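Local atomic coordinates of AT-less polyketide synthase (Streptomyces platensis subsp. rosaceus, PDB entry 4TKT), a protein that probably catalyses chain-extending condensations as a ketosynthase domain of the AT-less type I polyketide synthase that makes isomigrastatin. Residues N348-G353 / S401-Q406; A299-A304 / A334-A339; E458-V463 / V513-L518; W488-L493 / T517-V522. One frame throughout, in Å; residues are numbered along the deposited sequence.

Contact 1: residues N348-G353 / S401-Q406; sequences NFCAIG and SPFVLQ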
# COMPACT_ATOMS: atom_id res chain seq x y z
N ASN A 348 -17.92 -19.55 16.03
CA ASN A 348 -16.48 -19.74 16.15
C ASN A 348 -15.83 -20.43 14.96
O ASN A 348 -15.06 -21.38 15.13
CB ASN A 348 -16.17 -20.53 17.42
CG ASN A 348 -16.88 -19.97 18.64
OD1 ASN A 348 -16.94 -18.76 18.83
ND2 ASN A 348 -17.43 -20.86 19.46
N PHE A 349 -16.13 -19.96 13.75
CA PHE A 349 -15.55 -20.53 12.54
C PHE A 349 -14.65 -19.52 11.82
O PHE A 349 -13.86 -19.89 10.95
CB PHE A 349 -16.66 -21.01 11.59
CG PHE A 349 -17.61 -19.92 11.17
CD1 PHE A 349 -18.76 -19.67 11.89
CD2 PHE A 349 -17.35 -19.15 10.04
CE1 PHE A 349 -19.64 -18.67 11.50
CE2 PHE A 349 -18.23 -18.16 9.65
CZ PHE A 349 -19.37 -17.92 10.38
N CYS A 350 -14.78 -18.26 12.20
CA CYS A 350 -14.09 -17.17 11.53
C CYS A 350 -13.03 -16.54 12.43
O CYS A 350 -13.26 -16.36 13.63
CB CYS A 350 -15.10 -16.11 11.07
SG CYS A 350 -14.40 -14.75 10.12
N ALA A 351 -11.88 -16.22 11.87
CA ALA A 351 -10.83 -15.55 12.62
C ALA A 351 -11.06 -14.05 12.60
O ALA A 351 -11.65 -13.52 11.67
CB ALA A 351 -9.46 -15.89 12.05
N ILE A 352 -10.59 -13.37 13.64
CA ILE A 352 -10.74 -11.92 13.72
C ILE A 352 -9.56 -11.28 14.45
O ILE A 352 -8.98 -11.88 15.35
CB ILE A 352 -12.08 -11.54 14.41
CG1 ILE A 352 -12.41 -10.06 14.18
CG2 ILE A 352 -12.06 -11.89 15.89
CD1 ILE A 352 -13.78 -9.66 14.67
N GLY A 353 -9.20 -10.08 14.02
CA GLY A 353 -8.09 -9.35 14.61
C GLY A 353 -7.93 -8.01 13.92
O GLY A 353 -8.65 -7.72 12.96
N SER A 401 -20.39 -16.19 19.27
CA SER A 401 -20.16 -15.34 18.11
C SER A 401 -19.61 -16.20 16.98
O SER A 401 -19.17 -17.33 17.21
CB SER A 401 -19.20 -14.20 18.45
OG SER A 401 -17.87 -14.67 18.51
N PRO A 402 -19.62 -15.67 15.74
CA PRO A 402 -19.01 -16.42 14.64
C PRO A 402 -17.49 -16.48 14.76
O PRO A 402 -16.85 -17.23 14.02
CB PRO A 402 -19.41 -15.62 13.40
CG PRO A 402 -20.57 -14.79 13.82
CD PRO A 402 -20.34 -14.48 15.26
N PHE A 403 -16.92 -15.71 15.68
CA PHE A 403 -15.49 -15.45 15.66
C PHE A 403 -14.65 -16.17 16.71
O PHE A 403 -15.17 -16.66 17.72
CB PHE A 403 -15.24 -13.95 15.80
CG PHE A 403 -16.03 -13.12 14.83
CD1 PHE A 403 -15.74 -13.14 13.48
CD2 PHE A 403 -17.07 -12.32 15.28
CE1 PHE A 403 -16.47 -12.38 12.59
CE2 PHE A 403 -17.80 -11.55 14.40
CZ PHE A 403 -17.50 -11.58 13.05
N VAL A 404 -13.35 -16.23 16.44
CA VAL A 404 -12.34 -16.61 17.42
C VAL A 404 -11.20 -15.61 17.32
O VAL A 404 -10.57 -15.48 16.28
CB VAL A 404 -11.81 -18.03 17.19
CG1 VAL A 404 -10.60 -18.29 18.08
CG2 VAL A 404 -12.90 -19.06 17.46
N LEU A 405 -10.94 -14.89 18.41
CA LEU A 405 -9.91 -13.86 18.42
C LEU A 405 -8.52 -14.46 18.19
O LEU A 405 -8.06 -15.30 18.95
CB LEU A 405 -9.93 -13.09 19.74
CG LEU A 405 -8.94 -11.93 19.83
CD1 LEU A 405 -9.21 -10.93 18.72
CD2 LEU A 405 -9.02 -11.26 21.19
N GLN A 406 -7.87 -14.01 17.12
CA GLN A 406 -6.56 -14.54 16.74
C GLN A 406 -5.45 -14.00 17.63
O GLN A 406 -5.08 -12.83 17.53
CB GLN A 406 -6.27 -14.23 15.27
CG GLN A 406 -5.16 -15.08 14.67
CD GLN A 406 -5.51 -16.55 14.66
OE1 GLN A 406 -6.64 -16.94 14.37
NE2 GLN A 406 -4.53 -17.39 14.99
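Ile352 and Phe403 carry the side-chain packing between two parallel strands, 350-353 and 403-405. CB of Ile352 comes within 4.1 Å of CD1 of Phe403. From there the chain forks. The CG2 branch rests between CB of Phe403 and CA of Leu405, and also meets Leu405 CD1. The other branch runs through CG1, which lies anti to the backbone N (chi1 -166°). Its tip, CD1, sits over the centre of the Phe403 ring, 4.1 Å from the centroid, as a CH-pi contact. CB of Pro402 lies over the opposite face, so the ring is held from both sides. Cys350 SG adds a sulfur-aromatic contact at the ring edge.

The backbones pair Cys350 with Phe403, Ala351 with Val404 and Ile352 with Leu405. Pro402 O is gripped twice: by Cys350 N at 2.9 Å, and by Phe349 N, which stands above the carbonyl plane. Cys350 O accepts from Val404 N. Gln406 N donates to Ile352 O at 3.0 Å in an almost straight bond (175°). The bond from Ile352 N to Val404 O is weak.

Just before strand 350-353, Phe349 CE1 touches Pro402 CB at 3.6 Å. An alanine at Phe349 would probably leave Pro402 CB without this ring and open a gap beside it, and Arg313 would lose its cation-pi partner.

Strand 403-405 is one of the two outermost strands of the large mixed ketosynthase sheet. Strand 317-319 flanks 350-353 on the other side, and helix 328-340 packs on Pro402 and Phe403.

Contact 2: residues A299-A304 / A334-A339; sequences AVIRSA and AGLNAA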
# COMPACT_ATOMS: atom_id res chain seq x y z
N ALA A 299 -25.42 -3.37 8.20
CA ALA A 299 -26.02 -3.16 6.89
C ALA A 299 -24.96 -3.08 5.80
O ALA A 299 -25.10 -3.69 4.74
CB ALA A 299 -26.87 -1.90 6.90
N VAL A 300 -23.89 -2.33 6.05
CA VAL A 300 -22.85 -2.13 5.05
C VAL A 300 -22.10 -3.44 4.80
O VAL A 300 -21.67 -3.72 3.68
CB VAL A 300 -21.86 -1.00 5.44
CG1 VAL A 300 -20.96 -1.42 6.59
CG2 VAL A 300 -21.03 -0.58 4.24
N ILE A 301 -21.97 -4.26 5.84
CA ILE A 301 -21.29 -5.54 5.73
C ILE A 301 -22.12 -6.53 4.91
O ILE A 301 -21.60 -7.23 4.06
CB ILE A 301 -20.98 -6.12 7.12
CG1 ILE A 301 -19.89 -5.30 7.80
CG2 ILE A 301 -20.54 -7.57 7.01
CD1 ILE A 301 -19.77 -5.56 9.29
N ARG A 302 -23.43 -6.56 5.17
CA ARG A 302 -24.33 -7.41 4.39
C ARG A 302 -24.41 -6.95 2.94
O ARG A 302 -24.47 -7.78 2.03
CB ARG A 302 -25.73 -7.42 5.00
CG ARG A 302 -25.86 -8.13 6.33
CD ARG A 302 -27.32 -8.31 6.70
NE ARG A 302 -27.57 -8.04 8.12
CZ ARG A 302 -28.09 -6.90 8.57
NH1 ARG A 302 -28.42 -5.93 7.73
NH2 ARG A 302 -28.28 -6.74 9.87
N SER A 303 -24.42 -5.64 2.72
CA SER A 303 -24.51 -5.09 1.37
C SER A 303 -23.31 -5.50 0.53
O SER A 303 -23.45 -5.83 -0.65
CB SER A 303 -24.61 -3.57 1.42
OG SER A 303 -25.74 -3.16 2.16
N ALA A 304 -22.13 -5.49 1.15
CA ALA A 304 -20.91 -5.89 0.46
C ALA A 304 -20.95 -7.38 0.15
O ALA A 304 -20.56 -7.81 -0.93
CB ALA A 304 -19.69 -5.55 1.29
N ALA A 334 -20.97 -6.40 17.79
CA ALA A 334 -22.43 -6.44 17.70
C ALA A 334 -22.88 -6.29 16.25
O ALA A 334 -23.81 -6.96 15.81
CB ALA A 334 -23.04 -5.35 18.56
N GLY A 335 -22.20 -5.41 15.52
CA GLY A 335 -22.50 -5.18 14.12
C GLY A 335 -22.20 -6.40 13.27
O GLY A 335 -23.00 -6.78 12.41
N LEU A 336 -21.05 -7.02 13.52
CA LEU A 336 -20.65 -8.21 12.80
C LEU A 336 -21.59 -9.38 13.09
O LEU A 336 -21.95 -10.14 12.19
CB LEU A 336 -19.21 -8.58 13.15
CG LEU A 336 -18.12 -7.77 12.45
CD1 LEU A 336 -16.80 -7.94 13.17
CD2 LEU A 336 -18.00 -8.21 11.00
N ASN A 337 -21.97 -9.53 14.36
CA ASN A 337 -22.88 -10.60 14.76
C ASN A 337 -24.22 -10.50 14.04
O ASN A 337 -24.76 -11.50 13.57
CB ASN A 337 -23.11 -10.58 16.27
CG ASN A 337 -21.90 -11.04 17.05
OD1 ASN A 337 -20.93 -11.55 16.48
ND2 ASN A 337 -21.95 -10.89 18.37
N ALA A 338 -24.75 -9.28 13.96
CA ALA A 338 -26.01 -9.02 13.28
C ALA A 338 -25.88 -9.33 11.79
O ALA A 338 -26.84 -9.78 11.15
CB ALA A 338 -26.44 -7.58 13.49
N ALA A 339 -24.70 -9.09 11.23
CA ALA A 339 -24.44 -9.37 9.83
C ALA A 339 -24.51 -10.87 9.54
O ALA A 339 -25.24 -11.32 8.66
CB ALA A 339 -23.10 -8.82 9.41
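The carbonyl oxygen of Ala338 faces two nitrogens of Arg302. NE and NH2 of that arginine both stand 3.6 Å from Ala338 O, which lies at the edge of the guanidinium and near its plane. These are long approaches, and no hydrogen bond joins the two segments. The contact pairs two helices of the ketosynthase, 294-308 and 328-340, in the C-terminal half of its thiolase-type fold. Their short segments cross at -42° with axes 8.9 Å apart.

Arg302 reaches the other helix with its far end. CG is anti to the carbonyl carbon, and a bend at chi3 (-138°) sets the position of NE. On the way, CG passes CA and O of Ala339, while NE comes to 3.8 Å from Ala339 CA. NH2 ends near CB of Ala338. An alanine at Arg302 would probably uncover this side of Ala338 and Ala339 and leave Ala338 O without its neighbouring positive charge. Arg302 also touches Glu342.

Deeper in, the contact is apolar. Ile301 points toward the other helix and crosses the Leu336 side chain at about a right angle. Its CD1 meets Leu336 CD2 at 3.6 Å. The buried side of helix 294-308 rests on strands 273-282 and 432-439; Ile301 itself touches His435. Leu336 leans on Phe403 of the edge strand. The small Ala339 probably helps the helices approach here: its CB sits 3.7 Å from Ile301 CG2 and 4.1 Å from Ile301 CB.

Contact 3: residues E458-V463 / V513-L518; sequences ETVVVV and VAVSTL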
# COMPACT_ATOMS: atom_id res chain seq x y z
N GLU A 458 17.95 -21.50 -20.58
CA GLU A 458 18.46 -20.66 -21.67
C GLU A 458 19.05 -19.36 -21.15
O GLU A 458 18.82 -18.97 -20.00
CB GLU A 458 17.34 -20.37 -22.68
CG GLU A 458 16.63 -21.60 -23.22
CD GLU A 458 17.49 -22.41 -24.18
OE1 GLU A 458 18.60 -21.96 -24.52
OE2 GLU A 458 17.04 -23.50 -24.60
N THR A 459 19.81 -18.68 -22.00
CA THR A 459 20.39 -17.39 -21.66
C THR A 459 19.34 -16.29 -21.76
O THR A 459 18.69 -16.13 -22.79
CB THR A 459 21.58 -17.04 -22.58
OG1 THR A 459 22.68 -17.91 -22.30
CG2 THR A 459 22.02 -15.60 -22.35
N VAL A 460 19.19 -15.53 -20.68
CA VAL A 460 18.30 -14.38 -20.67
C VAL A 460 19.12 -13.10 -20.54
O VAL A 460 20.31 -13.14 -20.22
CB VAL A 460 17.28 -14.45 -19.52
CG1 VAL A 460 16.53 -15.77 -19.56
CG2 VAL A 460 17.97 -14.27 -18.18
N VAL A 461 18.49 -11.96 -20.79
CA VAL A 461 19.17 -10.68 -20.65
C VAL A 461 18.51 -9.86 -19.54
O VAL A 461 17.36 -9.42 -19.65
CB VAL A 461 19.18 -9.90 -21.98
CG1 VAL A 461 17.85 -10.02 -22.70
CG2 VAL A 461 19.56 -8.44 -21.75
N VAL A 462 19.25 -9.67 -18.44
CA VAL A 462 18.76 -8.93 -17.29
C VAL A 462 19.11 -7.45 -17.44
O VAL A 462 20.26 -7.10 -17.67
CB VAL A 462 19.35 -9.47 -15.97
CG1 VAL A 462 18.95 -8.59 -14.80
CG2 VAL A 462 18.89 -10.90 -15.74
N VAL A 463 18.11 -6.59 -17.30
CA VAL A 463 18.27 -5.17 -17.57
C VAL A 463 17.94 -4.33 -16.33
O VAL A 463 17.06 -4.68 -15.54
CB VAL A 463 17.39 -4.75 -18.77
CG1 VAL A 463 16.57 -3.50 -18.48
CG2 VAL A 463 18.24 -4.58 -20.02
N VAL A 513 23.03 -7.44 -18.67
CA VAL A 513 23.90 -8.60 -18.59
C VAL A 513 23.19 -9.87 -19.08
O VAL A 513 22.05 -10.13 -18.70
CB VAL A 513 24.43 -8.82 -17.15
CG1 VAL A 513 23.28 -8.86 -16.16
CG2 VAL A 513 25.28 -10.08 -17.07
N ALA A 514 23.87 -10.63 -19.92
CA ALA A 514 23.34 -11.90 -20.41
C ALA A 514 23.80 -13.05 -19.53
O ALA A 514 25.00 -13.34 -19.45
CB ALA A 514 23.76 -12.13 -21.85
N VAL A 515 22.86 -13.71 -18.86
CA VAL A 515 23.18 -14.82 -17.97
C VAL A 515 22.26 -16.01 -18.19
O VAL A 515 21.20 -15.88 -18.79
CB VAL A 515 23.08 -14.39 -16.48
CG1 VAL A 515 24.22 -13.44 -16.12
CG2 VAL A 515 21.74 -13.75 -16.20
N SER A 516 22.68 -17.18 -17.71
CA SER A 516 21.87 -18.38 -17.82
C SER A 516 21.69 -19.06 -16.47
O SER A 516 20.83 -19.92 -16.31
CB SER A 516 22.49 -19.36 -18.82
OG SER A 516 23.79 -19.76 -18.42
N THR A 517 22.50 -18.66 -15.49
CA THR A 517 22.37 -19.18 -14.13
C THR A 517 22.25 -18.04 -13.12
O THR A 517 22.82 -16.96 -13.32
CB THR A 517 23.56 -20.06 -13.73
OG1 THR A 517 24.71 -19.24 -13.49
CG2 THR A 517 23.88 -21.08 -14.82
N LEU A 518 21.52 -18.29 -12.04
CA LEU A 518 21.32 -17.29 -11.00
C LEU A 518 22.60 -16.87 -10.26
O LEU A 518 22.79 -15.68 -10.01
CB LEU A 518 20.29 -17.79 -9.98
CG LEU A 518 19.87 -16.75 -8.93
CD1 LEU A 518 19.20 -15.56 -9.60
CD2 LEU A 518 18.96 -17.37 -7.89
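An antiparallel strand pair joins Val460-Val463 to Val513-Val515, on one side of a three-stranded sheet. Four backbone hydrogen bonds hold it. Val460 and Val515 form a hydrogen-bonded pair: Val460 N donates to Val515 O at 2.8 Å, and Val515 N returns a bond to Val460 O. Val462 and Val513 do the same, with Val462 N to Val513 O at 2.8 Å and Val513 N to Val462 O at 3.0 Å. Between them Val461 and Ala514 make a non-hydrogen-bonded pair. There the strands come closer, and CA of Ala514 lies 3.3 Å from Val460 O in a CA-H...O contact. CA of Val461 makes a similar contact with Val513 O.

The sheet belongs to an alpha/beta domain that matches the RhiE-like KS-MAT linker family. Strand 509-515 is its middle strand, flanked by 460-466 and 538-541.

Val460, Val462, Val513 and Val515 share one face of the sheet. CG2 of Val462 meets CG2 of Val515 at 4.1 Å, and the two side chains cross obliquely. Val515 CG2, set between the backbone N and the carbonyl carbon, is the branch that meets Val462. CG1 of Val513 approaches CB of Val462 at 4.0 Å. Helices 493-502 and 518-530 cover this valine face, with Leu521 touching three of the four.

Val461 and Ala514 point to the opposite face, where Ala576 of helix 573-580 packs on Val461. Just before strand 460-466, Thr459 lays its CG2 against Ala514 CB at 3.9 Å. Its OG1 turns to Ser516 CB instead.

Contact 4: residues W488-L493 / T517-V522; sequences WSSADL and TLPALV. With SO4 (sulfate ion), chain D.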
# COMPACT_ATOMS: atom_id res chain seq x y z
N TRP A 488 14.59 -17.91 -4.62
CA TRP A 488 15.08 -17.73 -5.99
C TRP A 488 16.02 -18.84 -6.45
O TRP A 488 16.89 -19.28 -5.70
CB TRP A 488 15.78 -16.38 -6.12
CG TRP A 488 14.87 -15.21 -5.91
CD1 TRP A 488 14.90 -14.32 -4.88
CD2 TRP A 488 13.78 -14.81 -6.75
NE1 TRP A 488 13.90 -13.39 -5.03
CE2 TRP A 488 13.20 -13.67 -6.17
CE3 TRP A 488 13.23 -15.31 -7.94
CZ2 TRP A 488 12.11 -13.01 -6.73
CZ3 TRP A 488 12.15 -14.66 -8.50
CH2 TRP A 488 11.60 -13.52 -7.90
N SER A 489 15.82 -19.27 -7.69
CA SER A 489 16.69 -20.23 -8.34
C SER A 489 16.89 -19.83 -9.80
O SER A 489 16.29 -18.86 -10.26
CB SER A 489 16.11 -21.64 -8.25
OG SER A 489 14.87 -21.72 -8.93
N SER A 490 17.73 -20.58 -10.51
CA SER A 490 18.03 -20.29 -11.91
C SER A 490 16.79 -20.40 -12.79
O SER A 490 16.70 -19.77 -13.85
CB SER A 490 19.12 -21.22 -12.43
OG SER A 490 20.35 -21.00 -11.77
N ALA A 491 15.83 -21.21 -12.35
CA ALA A 491 14.61 -21.42 -13.11
C ALA A 491 13.74 -20.17 -13.14
O ALA A 491 12.80 -20.07 -13.93
CB ALA A 491 13.83 -22.59 -12.53
N ASP A 492 14.06 -19.21 -12.28
CA ASP A 492 13.30 -17.97 -12.20
C ASP A 492 13.80 -16.91 -13.18
O ASP A 492 13.16 -15.89 -13.39
CB ASP A 492 13.34 -17.41 -10.77
CG ASP A 492 12.76 -18.36 -9.75
OD1 ASP A 492 11.75 -19.03 -10.06
OD2 ASP A 492 13.32 -18.45 -8.63
N LEU A 493 14.96 -17.17 -13.79
CA LEU A 493 15.61 -16.19 -14.67
C LEU A 493 14.76 -15.67 -15.84
O LEU A 493 14.83 -14.49 -16.16
CB LEU A 493 16.92 -16.76 -15.21
CG LEU A 493 18.13 -16.68 -14.27
CD1 LEU A 493 19.39 -17.08 -14.99
CD2 LEU A 493 18.26 -15.28 -13.71
N THR A 517 22.50 -18.66 -15.49
CA THR A 517 22.37 -19.18 -14.13
C THR A 517 22.25 -18.04 -13.12
O THR A 517 22.82 -16.96 -13.32
CB THR A 517 23.56 -20.06 -13.73
OG1 THR A 517 24.71 -19.24 -13.49
CG2 THR A 517 23.88 -21.08 -14.82
N LEU A 518 21.52 -18.29 -12.04
CA LEU A 518 21.32 -17.29 -11.00
C LEU A 518 22.60 -16.87 -10.26
O LEU A 518 22.79 -15.68 -10.01
CB LEU A 518 20.29 -17.79 -9.98
CG LEU A 518 19.87 -16.75 -8.93
CD1 LEU A 518 19.20 -15.56 -9.60
CD2 LEU A 518 18.96 -17.37 -7.89
N PRO A 519 23.49 -17.83 -9.91
CA PRO A 519 24.72 -17.37 -9.25
C PRO A 519 25.58 -16.47 -10.12
O PRO A 519 26.32 -15.63 -9.60
CB PRO A 519 25.45 -18.68 -8.95
CG PRO A 519 24.38 -19.70 -8.87
CD PRO A 519 23.39 -19.30 -9.92
N ALA A 520 25.49 -16.63 -11.44
CA ALA A 520 26.22 -15.77 -12.37
C ALA A 520 25.63 -14.37 -12.38
O ALA A 520 26.35 -13.38 -12.43
CB ALA A 520 26.20 -16.36 -13.77
N LEU A 521 24.30 -14.29 -12.33
CA LEU A 521 23.61 -13.01 -12.29
C LEU A 521 23.95 -12.25 -11.01
O LEU A 521 24.20 -11.05 -11.05
CB LEU A 521 22.10 -13.21 -12.41
CG LEU A 521 21.25 -11.94 -12.30
CD1 LEU A 521 21.69 -10.89 -13.31
CD2 LEU A 521 19.78 -12.26 -12.48
N VAL A 522 23.96 -12.96 -9.89
CA VAL A 522 24.32 -12.36 -8.61
C VAL A 522 25.74 -11.79 -8.65
O VAL A 522 25.99 -10.70 -8.15
CB VAL A 522 24.21 -13.39 -7.46
CG1 VAL A 522 24.70 -12.79 -6.15
CG2 VAL A 522 22.78 -13.87 -7.32
S SO4 D . 20.61 -22.69 -8.53
O1 SO4 D . 20.54 -22.82 -9.99
O2 SO4 D . 21.91 -22.14 -8.15
O3 SO4 D . 19.55 -21.79 -8.07
O4 SO4 D . 20.43 -24.00 -7.92
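Leu493 and Leu521 slide past each other in opposite directions. Their CD2 atoms meet at 3.6 Å. The other branch of Leu493, CD1, presses on the backbone of Thr517, 3.5 Å from its N. Leu518 also points across, toward Trp488. Its CG is anti to the backbone N (chi1 -173°). From there CD2 reaches C and O of Trp488 and lies 3.8 Å from Trp488 CB. The indole itself leads away from the helix.

Ser490 bridges the two segments by a polar bond. Its OG accepts from Leu518 N at 3.0 Å, and the bond is nearly straight (177°). The same hydroxyl donates to O1 of a sulfate ion at 2.6 Å. A longer bond of 3.3 Å runs from Ser490 N to sulfate O3, while Pro519 CG borders the ion. The sulfate probably comes from the crystallisation liquor.

The contact sets the start of helix 518-530 against the short 3-10 turn 490-492 that precedes helix 493-502, in the linker-type domain. Thr517 is the N-cap of helix 518-530. Its OG1 accepts a weak bond from Ala520 N, so Thr517 and Ser490 each serve a backbone N-H of the first helical turn. Leu483 touches both Trp488 and Leu521. In the 3-10 turn, Asp492 OD2 accepts from Ser489 N at 2.8 Å, with the donor above the carboxylate plane.

How the contacts relate
The four contacts form two pairs in different domains. Contacts 1 and 2 have centres 15 Å apart and touch: Phe403 CZ packs on Leu336 CB at 3.5 Å, so strand 403-405 packs against helix 328-340. Contacts 3 and 4 are closer, with centres 8 Å apart. They share Thr517 and Leu518, and Val462 CG2 meets Leu521 CD2 at 3.6 Å. The pairs do not meet. Nearest atoms of contacts 1 and 4 are about 27 Å apart. Contact 2 lies on the opposite side of the chain's centre from contacts 3 and 4. The first pair belongs to the ketosynthase, the second to the linker-type domain, where the sulfate binds at contact 4.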